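Local coordinates for DUF683-containing protein (Cyanothece, PDB 3CSX), which is of unknown function but is a metalloprotein associated with nitrogen fixation, built as a small two-helix protein of the DUF683 family, at residues K30-K35 with K58-F63. Sequence-based numbering, arbitrary orientation.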
ATOM      1  N   LYS B  30      -7.833  15.117   2.719  1.00 23.33           N
ATOM      2  CA  LYS B  30      -8.642  14.936   1.541  1.00 22.82           C
ATOM      3  C   LYS B  30      -9.399  13.617   1.642  1.00 21.24           C
ATOM      4  O   LYS B  30     -10.559  13.521   1.254  1.00 20.47           O
ATOM      5  CB  LYS B  30      -7.776  14.899   0.284  1.00 23.22           C
ATOM      6  CG  LYS B  30      -7.244  16.263  -0.219  1.00 27.30           C
ATOM      7  CD  LYS B  30      -8.359  17.270  -0.429  1.00 32.92           C
ATOM      8  CE  LYS B  30      -9.025  17.113  -1.789  1.00 37.72           C
ATOM      9  NZ  LYS B  30      -9.947  18.254  -2.070  1.00 39.27           N
ATOM     10  N   ALA B  31      -8.725  12.617   2.193  1.00 20.07           N
ATOM     11  CA  ALA B  31      -9.328  11.290   2.385  1.00 20.42           C
ATOM     12  C   ALA B  31     -10.484  11.388   3.351  1.00 20.35           C
ATOM     13  O   ALA B  31     -11.554  10.857   3.082  1.00 20.33           O
ATOM     14  CB  ALA B  31      -8.306  10.319   2.915  1.00 20.00           C
ATOM     15  N   GLY B  32     -10.253  12.064   4.480  1.00 20.75           N
ATOM     16  CA  GLY B  32     -11.322  12.362   5.435  1.00 21.31           C
ATOM     17  C   GLY B  32     -12.541  12.998   4.806  1.00 21.52           C
ATOM     18  O   GLY B  32     -13.684  12.711   5.208  1.00 19.68           O
ATOM     19  N   GLN B  33     -12.318  13.873   3.812  1.00 21.28           N
ATOM     20  CA  GLN B  33     -13.422  14.520   3.122  1.00 21.88           C
ATOM     21  C   GLN B  33     -14.246  13.574   2.322  1.00 20.15           C
ATOM     22  O   GLN B  33     -15.452  13.676   2.323  1.00 19.44           O
ATOM     23  CB  GLN B  33     -12.943  15.622   2.160  1.00 21.73           C
ATOM     24  CG  GLN B  33     -12.631  16.891   2.860  1.00 27.32           C
ATOM     25  CD  GLN B  33     -11.644  17.708   2.060  1.00 32.00           C
ATOM     26  OE1 GLN B  33     -11.680  17.691   0.814  1.00 33.99           O
ATOM     27  NE2 GLN B  33     -10.738  18.374   2.745  1.00 31.08           N
ATOM     28  N   MET B  34     -13.590  12.650   1.621  1.00 19.74           N
ATOM     29  CA  MET B  34     -14.277  11.699   0.830  1.00 19.41           C
ATOM     30  C   MET B  34     -14.976  10.705   1.742  1.00 17.96           C
ATOM     31  O   MET B  34     -16.090  10.281   1.428  1.00 18.16           O
ATOM     32  CB  MET B  34     -13.332  10.996  -0.170  1.00 19.74           C
ATOM     33  CG  MET B  34     -12.898  11.917  -1.351  1.00 24.77           C
ATOM     34  SD  MET B  34     -14.317  12.460  -2.299  1.00 29.84           S
ATOM     35  CE  MET B  34     -15.230  10.962  -2.711  1.00 27.58           C
ATOM     36  N   LYS B  35     -14.329  10.349   2.860  1.00 18.09           N
ATOM     37  CA  LYS B  35     -14.975   9.461   3.819  1.00 16.42           C
ATOM     38  C   LYS B  35     -16.312  10.062   4.229  1.00 16.72           C
ATOM     39  O   LYS B  35     -17.344   9.397   4.152  1.00 16.51           O
ATOM     40  CB  LYS B  35     -14.089   9.293   5.041  1.00 16.17           C
ATOM     41  CG  LYS B  35     -14.737   8.524   6.222  1.00 15.49           C
ATOM     42  CD  LYS B  35     -13.676   8.372   7.286  1.00 16.48           C
ATOM     43  CE  LYS B  35     -14.242   7.907   8.636  1.00 21.06           C
ATOM     44  NZ  LYS B  35     -14.781   9.092   9.387  1.00 26.82           N
ATOM     45  N   LYS B  58     -14.101   6.894  -6.139  1.00 20.12           N
ATOM     46  CA  LYS B  58     -13.314   8.084  -5.842  1.00 21.26           C
ATOM     47  C   LYS B  58     -12.690   7.964  -4.439  1.00 20.18           C
ATOM     48  O   LYS B  58     -11.498   8.232  -4.198  1.00 19.08           O
ATOM     49  CB  LYS B  58     -14.308   9.257  -5.919  1.00 21.61           C
ATOM     50  CG  LYS B  58     -13.771  10.673  -6.135  1.00 26.50           C
ATOM     51  CD  LYS B  58     -14.918  11.508  -6.808  1.00 26.45           C
ATOM     52  CE  LYS B  58     -16.215  11.535  -5.928  1.00 32.70           C
ATOM     53  NZ  LYS B  58     -17.579  11.317  -6.580  1.00 32.61           N
ATOM     54  N   THR B  59     -13.531   7.532  -3.505  1.00 19.06           N
ATOM     55  CA  THR B  59     -13.117   7.319  -2.131  1.00 18.51           C
ATOM     56  C   THR B  59     -12.041   6.230  -2.064  1.00 17.52           C
ATOM     57  O   THR B  59     -11.015   6.391  -1.400  1.00 18.29           O
ATOM     58  CB  THR B  59     -14.333   6.955  -1.272  1.00 18.87           C
ATOM     59  OG1 THR B  59     -15.283   8.017  -1.354  1.00 19.08           O
ATOM     60  CG2 THR B  59     -13.891   6.792   0.210  1.00 20.71           C
ATOM     61  N   TYR B  60     -12.268   5.134  -2.770  1.00 18.25           N
ATOM     62  CA  TYR B  60     -11.306   4.021  -2.760  1.00 18.03           C
ATOM     63  C   TYR B  60      -9.927   4.479  -3.223  1.00 18.72           C
ATOM     64  O   TYR B  60      -8.915   4.182  -2.601  1.00 17.42           O
ATOM     65  CB  TYR B  60     -11.811   2.873  -3.630  1.00 19.07           C
ATOM     66  CG  TYR B  60     -10.708   1.906  -3.935  1.00 20.23           C
ATOM     67  CD1 TYR B  60     -10.263   1.005  -2.967  1.00 19.38           C
ATOM     68  CD2 TYR B  60     -10.087   1.914  -5.194  1.00 22.00           C
ATOM     69  CE1 TYR B  60      -9.226   0.136  -3.241  1.00 20.49           C
ATOM     70  CE2 TYR B  60      -9.055   1.068  -5.479  1.00 24.00           C
ATOM     71  CZ  TYR B  60      -8.634   0.162  -4.504  1.00 23.90           C
ATOM     72  OH  TYR B  60      -7.585  -0.697  -4.786  1.00 24.78           O
ATOM     73  N   GLU B  61      -9.894   5.252  -4.319  1.00 19.18           N
ATOM     74  CA  GLU B  61      -8.647   5.643  -4.899  1.00 19.04           C
ATOM     75  C   GLU B  61      -7.795   6.487  -3.998  1.00 18.50           C
ATOM     76  O   GLU B  61      -6.598   6.276  -3.909  1.00 17.72           O
ATOM     77  CB  GLU B  61      -8.904   6.332  -6.246  1.00 20.28           C
ATOM     78  CG  GLU B  61      -9.480   5.356  -7.267  1.00 23.13           C
ATOM     79  CD  GLU B  61      -8.619   4.109  -7.522  1.00 31.87           C
ATOM     80  OE1 GLU B  61      -7.396   4.109  -7.238  1.00 36.72           O
ATOM     81  OE2 GLU B  61      -9.184   3.110  -8.034  1.00 37.02           O
ATOM     82  N   ILE B  62      -8.417   7.446  -3.310  1.00 19.06           N
ATOM     83  CA  ILE B  62      -7.702   8.270  -2.390  1.00 18.88           C
ATOM     84  C   ILE B  62      -7.162   7.458  -1.179  1.00 17.45           C
ATOM     85  O   ILE B  62      -6.022   7.618  -0.761  1.00 15.93           O
ATOM     86  CB  ILE B  62      -8.533   9.571  -1.995  1.00 19.99           C
ATOM     87  CG1 ILE B  62      -7.665  10.556  -1.204  1.00 21.94           C
ATOM     88  CG2 ILE B  62      -9.836   9.278  -1.264  1.00 21.82           C
ATOM     89  CD1 ILE B  62      -7.308  10.103   0.141  1.00 29.98           C
ATOM     90  N   PHE B  63      -7.975   6.576  -0.632  1.00 18.21           N
ATOM     91  CA  PHE B  63      -7.475   5.734   0.473  1.00 17.68           C
ATOM     92  C   PHE B  63      -6.405   4.768   0.039  1.00 17.03           C
ATOM     93  O   PHE B  63      -5.462   4.483   0.802  1.00 17.19           O
ATOM     94  CB  PHE B  63      -8.639   5.052   1.202  1.00 17.31           C
ATOM     95  CG  PHE B  63      -9.300   5.947   2.220  1.00 18.50           C
ATOM     96  CD1 PHE B  63      -8.768   6.061   3.511  1.00 19.90           C
ATOM     97  CD2 PHE B  63     -10.433   6.689   1.895  1.00 16.90           C
ATOM     98  CE1 PHE B  63      -9.373   6.894   4.459  1.00 18.73           C
ATOM     99  CE2 PHE B  63     -11.026   7.553   2.834  1.00 18.24           C
ATOM    100  CZ  PHE B  63     -10.506   7.640   4.109  1.00 19.50           C
TER
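One face of the F63 ring receives the methyl of A31, a CH-pi contact in which A31 CB lies 3.9 Å from the ring centroid, 19° off the ring normal and displaced toward the rim. At the ring's edge, near its plane, A31's neighbour one turn on, K35, brings its CB to 4.1 Å from F63 CZ, and within the ring's own helix the carbonyl oxygen of T59 also lies at the edge. With CG anti to its carbonyl carbon (chi1 -82°), F63 reaches across, so that its far rim also meets the backbone, CE2 standing 3.4 Å from A31 O.

Roughly at right angles to the ring's approach, I62 comes up to A31, its side chain setting off toward helix 14-44. Its CG2 branch rests on M34, 4.0 Å from M34 CG, while its CG1 branch extends over the backbone of A31 and the residue also packs on L27. An alanine in place of I62 would probably open a gap beside A31 and take away the CG2 contact on M34 CG.

M34 is bent at its second and third torsions, which carries its methyl over to the other helix. There it crosses the K58 chain at about a right angle, M34 CE sitting a tight 3.4 Å from K58 CE. The same CE comes to 3.2 Å from T59 OG1, a hydroxyl whose hydrogen bond goes to the carbonyl of T55, one turn earlier in its own helix.

The contact is thus mostly apolar packing, with M34 CE also lying against the hydroxyl of T59. Helices 14-44 and 52-77 run antiparallel here, their local axes 9.3 Å apart and inclined at 154°, as expected of the helical hairpin of this Rop-like family.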